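Local coordinates for protein lipase (Pelosinus fermentans, PDB 5AH0) that hydrolyses ester bonds as a zinc-binding alpha/beta-hydrolase lipase, attacking even the synthetic polyester poly(butylene adipate-co-terephthalate), at residues H82-G86 with T138-S143; S114-Q118 with A235-L239; W205-R209 with R221-I227. The contacts are given in a common frame with arbitrary orientation. Numbering follows the deposited sequence.

Contact 1 (H82-G86 with T138-S143). With ZN (zinc ion), chain C.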
loop_
_atom_site.group_PDB
_atom_site.type_symbol
_atom_site.label_atom_id
_atom_site.label_comp_id
_atom_site.label_asym_id
_atom_site.label_seq_id
_atom_site.Cartn_x
_atom_site.Cartn_y
_atom_site.Cartn_z
ATOM N N HIS A 82 -9.352 -10.453 16.758
ATOM C CA HIS A 82 -10.150 -9.658 15.820
ATOM C C HIS A 82 -11.652 -9.726 16.017
ATOM O O HIS A 82 -12.152 -10.299 16.969
ATOM C CB HIS A 82 -9.904 -10.123 14.382
ATOM C CG HIS A 82 -8.740 -9.479 13.707
ATOM N ND1 HIS A 82 -8.159 -8.319 14.161
ATOM C CD2 HIS A 82 -8.042 -9.847 12.606
ATOM C CE1 HIS A 82 -7.158 -7.992 13.360
ATOM N NE2 HIS A 82 -7.064 -8.907 12.412
ATOM N N SER A 83 -12.345 -9.086 15.085
ATOM C CA SER A 83 -13.625 -9.550 14.594
ATOM C C SER A 83 -13.236 -10.310 13.345
ATOM O O SER A 83 -12.455 -9.800 12.545
ATOM C CB SER A 83 -14.583 -8.406 14.263
ATOM O OG SER A 83 -14.688 -7.483 15.326
ATOM N N ARG A 84 -13.714 -11.538 13.187
ATOM C CA ARG A 84 -13.342 -12.329 12.017
ATOM C C ARG A 84 -13.809 -11.675 10.722
ATOM O O ARG A 84 -13.087 -11.644 9.729
ATOM C CB ARG A 84 -13.912 -13.748 12.105
ATOM C CG ARG A 84 -13.530 -14.601 10.906
ATOM C CD ARG A 84 -14.385 -15.838 10.749
ATOM N NE ARG A 84 -14.183 -16.435 9.434
ATOM C CZ ARG A 84 -14.487 -17.688 9.120
ATOM N NH1 ARG A 84 -14.997 -18.504 10.034
ATOM N NH2 ARG A 84 -14.261 -18.131 7.891
ATOM N N TYR A 85 -15.031 -11.157 10.751
ATOM C CA TYR A 85 -15.665 -10.623 9.557
ATOM C C TYR A 85 -15.623 -9.102 9.543
ATOM O O TYR A 85 -15.859 -8.458 10.566
ATOM C CB TYR A 85 -17.111 -11.113 9.457
ATOM C CG TYR A 85 -17.254 -12.584 9.113
ATOM C CD1 TYR A 85 -17.116 -13.025 7.800
ATOM C CD2 TYR A 85 -17.550 -13.531 10.097
ATOM C CE1 TYR A 85 -17.257 -14.367 7.472
ATOM C CE2 TYR A 85 -17.690 -14.876 9.779
ATOM C CZ TYR A 85 -17.543 -15.286 8.466
ATOM O OH TYR A 85 -17.679 -16.613 8.132
ATOM N N GLY A 86 -15.317 -8.535 8.377
ATOM C CA GLY A 86 -15.239 -7.094 8.210
ATOM C C GLY A 86 -16.445 -6.501 7.503
ATOM O O GLY A 86 -17.587 -6.883 7.759
ATOM N N THR A 138 -11.104 -24.583 10.560
ATOM C CA THR A 138 -12.201 -23.662 10.285
ATOM C C THR A 138 -13.468 -24.506 10.260
ATOM O O THR A 138 -13.537 -25.512 9.554
ATOM C CB THR A 138 -11.993 -22.866 8.947
ATOM O OG1 THR A 138 -13.057 -21.923 8.750
ATOM C CG2 THR A 138 -11.898 -23.796 7.744
ATOM N N PRO A 139 -14.474 -24.104 11.050
ATOM C CA PRO A 139 -15.649 -24.962 11.245
ATOM C C PRO A 139 -16.350 -25.254 9.926
ATOM O O PRO A 139 -16.301 -26.372 9.419
ATOM C CB PRO A 139 -16.541 -24.152 12.194
ATOM C CG PRO A 139 -15.973 -22.774 12.245
ATOM C CD PRO A 139 -14.701 -22.712 11.474
ATOM N N SER A 140 -16.978 -24.240 9.364
ATOM C CA SER A 140 -17.456 -24.324 8.005
ATOM C C SER A 140 -17.414 -22.920 7.465
ATOM O O SER A 140 -16.972 -21.991 8.160
ATOM C CB SER A 140 -18.864 -24.904 7.923
ATOM O OG SER A 140 -19.810 -24.038 8.519
ATOM N N GLN A 141 -17.837 -22.771 6.218
ATOM C CA GLN A 141 -17.953 -21.457 5.622
ATOM C C GLN A 141 -16.598 -20.737 5.639
ATOM O O GLN A 141 -16.477 -19.649 6.196
ATOM C CB GLN A 141 -19.015 -20.647 6.367
ATOM C CG GLN A 141 -20.002 -19.943 5.473
ATOM C CD GLN A 141 -20.928 -19.027 6.244
ATOM O OE1 GLN A 141 -20.705 -17.815 6.310
ATOM N NE2 GLN A 141 -21.969 -19.603 6.844
ATOM N N LEU A 142 -15.577 -21.375 5.068
ATOM C CA LEU A 142 -14.242 -20.780 4.939
ATOM C C LEU A 142 -14.179 -19.793 3.763
ATOM O O LEU A 142 -14.826 -20.010 2.736
ATOM C CB LEU A 142 -13.196 -21.882 4.759
ATOM C CG LEU A 142 -11.751 -21.476 4.476
ATOM C CD1 LEU A 142 -11.092 -20.910 5.729
ATOM C CD2 LEU A 142 -10.951 -22.642 3.921
ATOM N N SER A 143 -13.399 -18.716 3.906
ATOM C CA SER A 143 -13.250 -17.750 2.816
ATOM C C SER A 143 -12.526 -18.330 1.612
ATOM O O SER A 143 -11.467 -18.945 1.750
ATOM C CB SER A 143 -12.503 -16.502 3.264
ATOM O OG SER A 143 -12.332 -15.634 2.151
HETATM ZN ZN ZN C . -5.335 -9.125 11.292
#

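Contact 2 (S114-Q118 with A235-L239)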
loop_
_atom_site.group_PDB
_atom_site.type_symbol
_atom_site.label_atom_id
_atom_site.label_comp_id
_atom_site.label_asym_id
_atom_site.label_seq_id
_atom_site.Cartn_x
_atom_site.Cartn_y
_atom_site.Cartn_z
ATOM N N SER A 114 3.522 2.703 -2.165
ATOM C CA SER A 114 3.886 2.620 -0.759
ATOM C C SER A 114 3.541 1.242 -0.187
ATOM O O SER A 114 3.800 0.227 -0.835
ATOM C CB SER A 114 3.198 3.751 0.011
ATOM O OG SER A 114 3.526 3.710 1.377
ATOM N N MET A 115 2.939 1.202 1.002
ATOM C CA MET A 115 2.631 -0.063 1.682
ATOM C C MET A 115 1.755 -1.003 0.845
ATOM O O MET A 115 1.727 -2.219 1.062
ATOM C CB MET A 115 1.949 0.210 3.017
ATOM C CG MET A 115 1.826 -1.024 3.910
ATOM S SD MET A 115 0.850 -0.749 5.398
ATOM C CE MET A 115 0.929 -2.381 6.138
ATOM N N GLY A 116 1.042 -0.430 -0.116
ATOM C CA GLY A 116 0.235 -1.208 -1.028
ATOM C C GLY A 116 1.111 -2.206 -1.758
ATOM O O GLY A 116 0.651 -3.283 -2.154
ATOM N N GLY A 117 2.380 -1.842 -1.954
ATOM C CA GLY A 117 3.303 -2.755 -2.603
ATOM C C GLY A 117 3.409 -4.071 -1.840
ATOM O O GLY A 117 3.439 -5.148 -2.440
ATOM N N GLN A 118 3.406 -3.981 -0.510
ATOM C CA GLN A 118 3.475 -5.157 0.343
ATOM C C GLN A 118 2.155 -5.911 0.311
ATOM O O GLN A 118 2.116 -7.134 0.235
ATOM C CB GLN A 118 3.800 -4.752 1.776
ATOM C CG GLN A 118 5.240 -4.395 2.037
ATOM C CD GLN A 118 5.480 -4.150 3.510
ATOM O OE1 GLN A 118 4.739 -3.400 4.149
ATOM N NE2 GLN A 118 6.484 -4.820 4.072
ATOM N N ALA A 235 -0.002 -1.833 10.818
ATOM C CA ALA A 235 0.971 -1.311 9.854
ATOM C C ALA A 235 2.328 -1.040 10.499
ATOM O O ALA A 235 3.363 -1.309 9.895
ATOM C CB ALA A 235 0.448 -0.044 9.194
ATOM N N ASN A 236 2.318 -0.554 11.739
ATOM C CA ASN A 236 3.551 -0.153 12.409
ATOM C C ASN A 236 4.528 -1.324 12.600
ATOM O O ASN A 236 5.741 -1.129 12.628
ATOM C CB ASN A 236 3.228 0.517 13.747
ATOM C CG ASN A 236 2.613 -0.445 14.742
ATOM O OD1 ASN A 236 1.919 -1.386 14.357
ATOM N ND2 ASN A 236 2.856 -0.212 16.029
ATOM N N TRP A 237 4.016 -2.543 12.694
ATOM C CA TRP A 237 4.907 -3.696 12.711
ATOM C C TRP A 237 5.338 -4.062 11.290
ATOM O O TRP A 237 6.528 -4.199 11.015
ATOM C CB TRP A 237 4.240 -4.889 13.386
ATOM C CG TRP A 237 5.035 -6.138 13.280
ATOM C CD1 TRP A 237 4.726 -7.247 12.549
ATOM C CD2 TRP A 237 6.295 -6.406 13.905
ATOM N NE1 TRP A 237 5.705 -8.200 12.700
ATOM C CE2 TRP A 237 6.681 -7.705 13.525
ATOM C CE3 TRP A 237 7.126 -5.676 14.759
ATOM C CZ2 TRP A 237 7.863 -8.287 13.966
ATOM C CZ3 TRP A 237 8.300 -6.256 15.197
ATOM C CH2 TRP A 237 8.659 -7.548 14.797
ATOM N N ASP A 238 4.366 -4.189 10.391
ATOM C CA ASP A 238 4.623 -4.628 9.022
ATOM C C ASP A 238 5.477 -3.633 8.222
ATOM O O ASP A 238 6.125 -3.999 7.242
ATOM C CB ASP A 238 3.299 -4.871 8.289
ATOM C CG ASP A 238 2.826 -6.312 8.383
ATOM O OD1 ASP A 238 3.619 -7.173 8.825
ATOM O OD2 ASP A 238 1.663 -6.582 8.000
ATOM N N LEU A 239 5.450 -2.368 8.615
ATOM C CA LEU A 239 6.248 -1.358 7.926
ATOM C C LEU A 239 7.689 -1.324 8.404
ATOM O O LEU A 239 8.561 -0.805 7.710
ATOM C CB LEU A 239 5.612 0.022 8.106
ATOM C CG LEU A 239 4.342 0.219 7.286
ATOM C CD1 LEU A 239 3.698 1.556 7.608
ATOM C CD2 LEU A 239 4.682 0.129 5.808
#

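Contact 3 (W205-R209 with R221-I227)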
loop_
_atom_site.group_PDB
_atom_site.type_symbol
_atom_site.label_atom_id
_atom_site.label_comp_id
_atom_site.label_asym_id
_atom_site.label_seq_id
_atom_site.Cartn_x
_atom_site.Cartn_y
_atom_site.Cartn_z
ATOM N N TRP A 205 -11.198 -3.837 15.490
ATOM C CA TRP A 205 -10.603 -3.592 16.799
ATOM C C TRP A 205 -11.535 -2.771 17.685
ATOM O O TRP A 205 -11.155 -2.350 18.769
ATOM C CB TRP A 205 -9.275 -2.860 16.669
ATOM C CG TRP A 205 -8.253 -3.527 15.800
ATOM C CD1 TRP A 205 -7.987 -3.255 14.487
ATOM C CD2 TRP A 205 -7.349 -4.567 16.187
ATOM N NE1 TRP A 205 -6.966 -4.059 14.034
ATOM C CE2 TRP A 205 -6.562 -4.879 15.057
ATOM C CE3 TRP A 205 -7.128 -5.269 17.378
ATOM C CZ2 TRP A 205 -5.567 -5.861 15.087
ATOM C CZ3 TRP A 205 -6.141 -6.245 17.403
ATOM C CH2 TRP A 205 -5.375 -6.531 16.264
ATOM N N GLY A 206 -12.735 -2.491 17.190
ATOM C CA GLY A 206 -13.697 -1.694 17.932
ATOM C C GLY A 206 -13.343 -0.221 17.988
ATOM O O GLY A 206 -13.986 0.553 18.704
ATOM N N LEU A 207 -12.317 0.170 17.233
ATOM C CA LEU A 207 -11.875 1.559 17.217
ATOM C C LEU A 207 -12.485 2.372 16.079
ATOM O O LEU A 207 -11.768 2.949 15.253
ATOM C CB LEU A 207 -10.349 1.624 17.158
ATOM C CG LEU A 207 -9.692 1.149 18.457
ATOM C CD1 LEU A 207 -8.177 1.106 18.352
ATOM C CD2 LEU A 207 -10.123 2.044 19.611
ATOM N N ASN A 208 -13.811 2.417 16.040
ATOM C CA ASN A 208 -14.523 3.246 15.083
ATOM C C ASN A 208 -14.955 4.553 15.733
ATOM O O ASN A 208 -15.200 4.595 16.938
ATOM C CB ASN A 208 -15.727 2.492 14.524
ATOM C CG ASN A 208 -16.625 1.967 15.609
ATOM O OD1 ASN A 208 -16.476 0.825 16.050
ATOM N ND2 ASN A 208 -17.558 2.798 16.063
ATOM N N ARG A 209 -15.053 5.619 14.940
ATOM C CA ARG A 209 -15.385 6.918 15.509
ATOM C C ARG A 209 -16.741 6.906 16.189
ATOM O O ARG A 209 -17.716 6.391 15.647
ATOM C CB ARG A 209 -15.392 8.021 14.460
ATOM C CG ARG A 209 -15.418 9.379 15.132
ATOM C CD ARG A 209 -15.918 10.477 14.239
ATOM N NE ARG A 209 -15.043 10.759 13.117
ATOM C CZ ARG A 209 -14.806 11.986 12.675
ATOM N NH1 ARG A 209 -15.366 13.023 13.295
ATOM N NH2 ARG A 209 -14.007 12.180 11.635
ATOM N N ARG A 221 -7.371 9.245 19.911
ATOM C CA ARG A 221 -7.807 8.040 20.607
ATOM C C ARG A 221 -7.275 6.791 19.895
ATOM O O ARG A 221 -6.885 5.823 20.542
ATOM C CB ARG A 221 -9.336 7.997 20.706
ATOM C CG ARG A 221 -9.901 6.743 21.385
ATOM C CD ARG A 221 -11.375 6.919 21.739
ATOM N NE ARG A 221 -12.212 7.093 20.551
ATOM C CZ ARG A 221 -12.733 6.097 19.835
ATOM N NH1 ARG A 221 -12.523 4.833 20.188
ATOM N NH2 ARG A 221 -13.479 6.369 18.771
ATOM N N VAL A 222 -7.205 6.832 18.567
ATOM C CA VAL A 222 -6.693 5.694 17.808
ATOM C C VAL A 222 -5.224 5.386 18.097
ATOM O O VAL A 222 -4.869 4.236 18.361
ATOM C CB VAL A 222 -6.845 5.925 16.294
ATOM C CG1 VAL A 222 -5.959 4.952 15.501
ATOM C CG2 VAL A 222 -8.312 5.824 15.883
ATOM N N PHE A 223 -4.380 6.415 18.068
ATOM C CA PHE A 223 -2.931 6.222 18.177
ATOM C C PHE A 223 -2.407 6.327 19.617
ATOM O O PHE A 223 -1.208 6.187 19.869
ATOM C CB PHE A 223 -2.216 7.212 17.258
ATOM C CG PHE A 223 -2.477 6.962 15.800
ATOM C CD1 PHE A 223 -1.760 5.994 15.109
ATOM C CD2 PHE A 223 -3.468 7.655 15.133
ATOM C CE1 PHE A 223 -2.008 5.744 13.776
ATOM C CE2 PHE A 223 -3.723 7.410 13.793
ATOM C CZ PHE A 223 -2.992 6.453 13.113
ATOM N N ASN A 224 -3.306 6.569 20.560
ATOM C CA ASN A 224 -2.951 6.495 21.971
ATOM C C ASN A 224 -3.472 5.193 22.553
ATOM O O ASN A 224 -3.492 5.002 23.763
ATOM C CB ASN A 224 -3.502 7.690 22.749
ATOM C CG ASN A 224 -2.929 9.011 22.274
ATOM O OD1 ASN A 224 -2.175 9.068 21.293
ATOM N ND2 ASN A 224 -3.295 10.086 22.958
ATOM N N SER A 225 -3.920 4.305 21.673
ATOM C CA SER A 225 -4.423 3.004 22.088
ATOM C C SER A 225 -3.303 2.047 22.487
ATOM O O SER A 225 -2.174 2.150 22.009
ATOM C CB SER A 225 -5.257 2.384 20.974
ATOM O OG SER A 225 -5.599 1.057 21.309
ATOM N N ALA A 226 -3.632 1.106 23.360
ATOM C CA ALA A 226 -2.663 0.132 23.830
ATOM C C ALA A 226 -2.326 -0.875 22.743
ATOM O O ALA A 226 -1.285 -1.526 22.790
ATOM C CB ALA A 226 -3.192 -0.584 25.067
ATOM N N ILE A 227 -3.215 -0.986 21.763
ATOM C CA ILE A 227 -3.107 -1.999 20.719
ATOM C C ILE A 227 -1.760 -1.973 20.001
ATOM O O ILE A 227 -1.198 -3.022 19.692
ATOM C CB ILE A 227 -4.219 -1.836 19.670
ATOM C CG1 ILE A 227 -5.588 -1.834 20.340
ATOM C CG2 ILE A 227 -4.163 -2.955 18.661
ATOM C CD1 ILE A 227 -5.970 -3.157 20.937
#

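Contact 1 (H82-G86 with T138-S143)
The two backbones stay well apart, Y85 CA and S143 CA being the closest CA pair at 10.1 Å, so long side chains bridge a surface gap. H82-G86 runs from a zinc ligand into strand 85-89; T138-S143 is an irregular loop after helix 132-136, bent at Q141, whose phi/psi of 58/55° is left-handed. R84, with chi1 to chi3 all t, reaches across fully extended. R84 NH2 gives a weak hydrogen bond to Q141 O (3.2 Å, N-H...O angle 122°) and lies 4.1 Å from S143 N; R84 NH1 is 4.4 Å from S140 O, near the guanidinium plane. Y85 OH approaches Q141 OE1 to 3.7 Å without a hydrogen bond. H82 takes no part in the bridge: its NE2 binds zinc at 2.1 Å, beside D56, H76 and D233. Because R84 NE forms a salt bridge with D71 of strand 68-71, the guanidinium is held chiefly there, and the loop adds one weak hydrogen bond, through Q141 O, at the surface and well away from the zinc.

Contact 2 (S114-Q118 with A235-L239)
A235 opens the short helix 235-238 that faces the turn at S114-Q118. M115, extended with all three chi angles t, brings its methyl to this first turn: M115 CE is 3.9 Å from both A235 CA and A235 CB, an apolar contact. One turn later D238 presents CB to the same methyl (M115 CE to D238 CB, 4.1 Å), while its OD2 accepts from N54 N and also hydrogen-bonds S53 OG. The backbone carbonyl of D238 receives the one hydrogen bond across the interface, from Q118 NE2 to D238 O (3.3 Å, 153°). Q118 OE1 accepts from N54 ND2, which fits the amide orientation that turns NE2 to D238 O. L239, whose N bonds to A235 O at 2.7 Å, ends the segment; L239 CD2 packs 3.6 Å from M115 CG and 3.9 Å from Q118 OE1. The facing turn is the nucleophile elbow of the alpha/beta-hydrolase fold. S114 has the strained phi/psi of 56/-135°, G116 and G117 follow closely, and S114 OG bonds to H357 NE2, consistent with S114 being the nucleophile of a catalytic triad. This buried contact lies near the centre of the chain, where strand 108-113 gives way to helix 116-129; M115 also touches helix 54-66, Q118 helix 241-250, and L239 helix 173-190.

Contact 3 (W205-R209 with R221-I227)
Polar contacts hold one end. R221 NH2 donates to N208 O (3.1 Å, 159°), an acceptor near the guanidinium plane, and the same NH2 forms a salt bridge with E213, in the loop between the segments; R209 NH1 also bonds to E213, through its backbone carbonyl. L207 lies between the two ends, in van der Waals contact: L207 CD2 is 3.7 Å from R221 NH1, L207 CD1 is 3.9 Å from S225 OG, and the apolar pair L207 CD1 to I227 CG1 is looser at 4.4 Å. Both segments belong to the helical insertion between strands 153-159 and 258-265 of the alpha/beta-hydrolase sheet, and the loop W205-R209 folds back along the end of helix 215-223 and the turn that leads into helix 227-230. That turn carries a capping bond, with S225 OG accepting from I227 N at 3.2 Å, and I227 points toward the loop. I227 CG2 sits over one face of the W205 six-membered ring, 4.2 Å from its centroid and 20° off the normal, a CH-pi interaction, and comes within 4.0 Å of W205 CE3. The indole also packs edge-to-face with the zinc ligand H82 and touches D233, another ligand.

How the contacts relate
From the N terminus, 82-86 opens contact 1 and 114-118 opens contact 2 before 138-143 closes the first, so these two loops cross. The chain then passes through strand 153-159 and helix 173-190 to contact 3, which opens at 205-209 and closes locally at 221-227. Contact 3 is nested within the loop that 235-239 closes in contact 2, and follows contact 1 in series. Contacts 1 and 3 meet where H82 CE1 lies 3.2 Å from W205 CZ2, beside the zinc; contact 2 touches neither. Contact 1 ties strand 85-89 of the antiparallel pair to the loop after helix 132-136, contact 2 ties the nucleophile elbow to helix 235-238, and contact 3 is internal to the helical insertion.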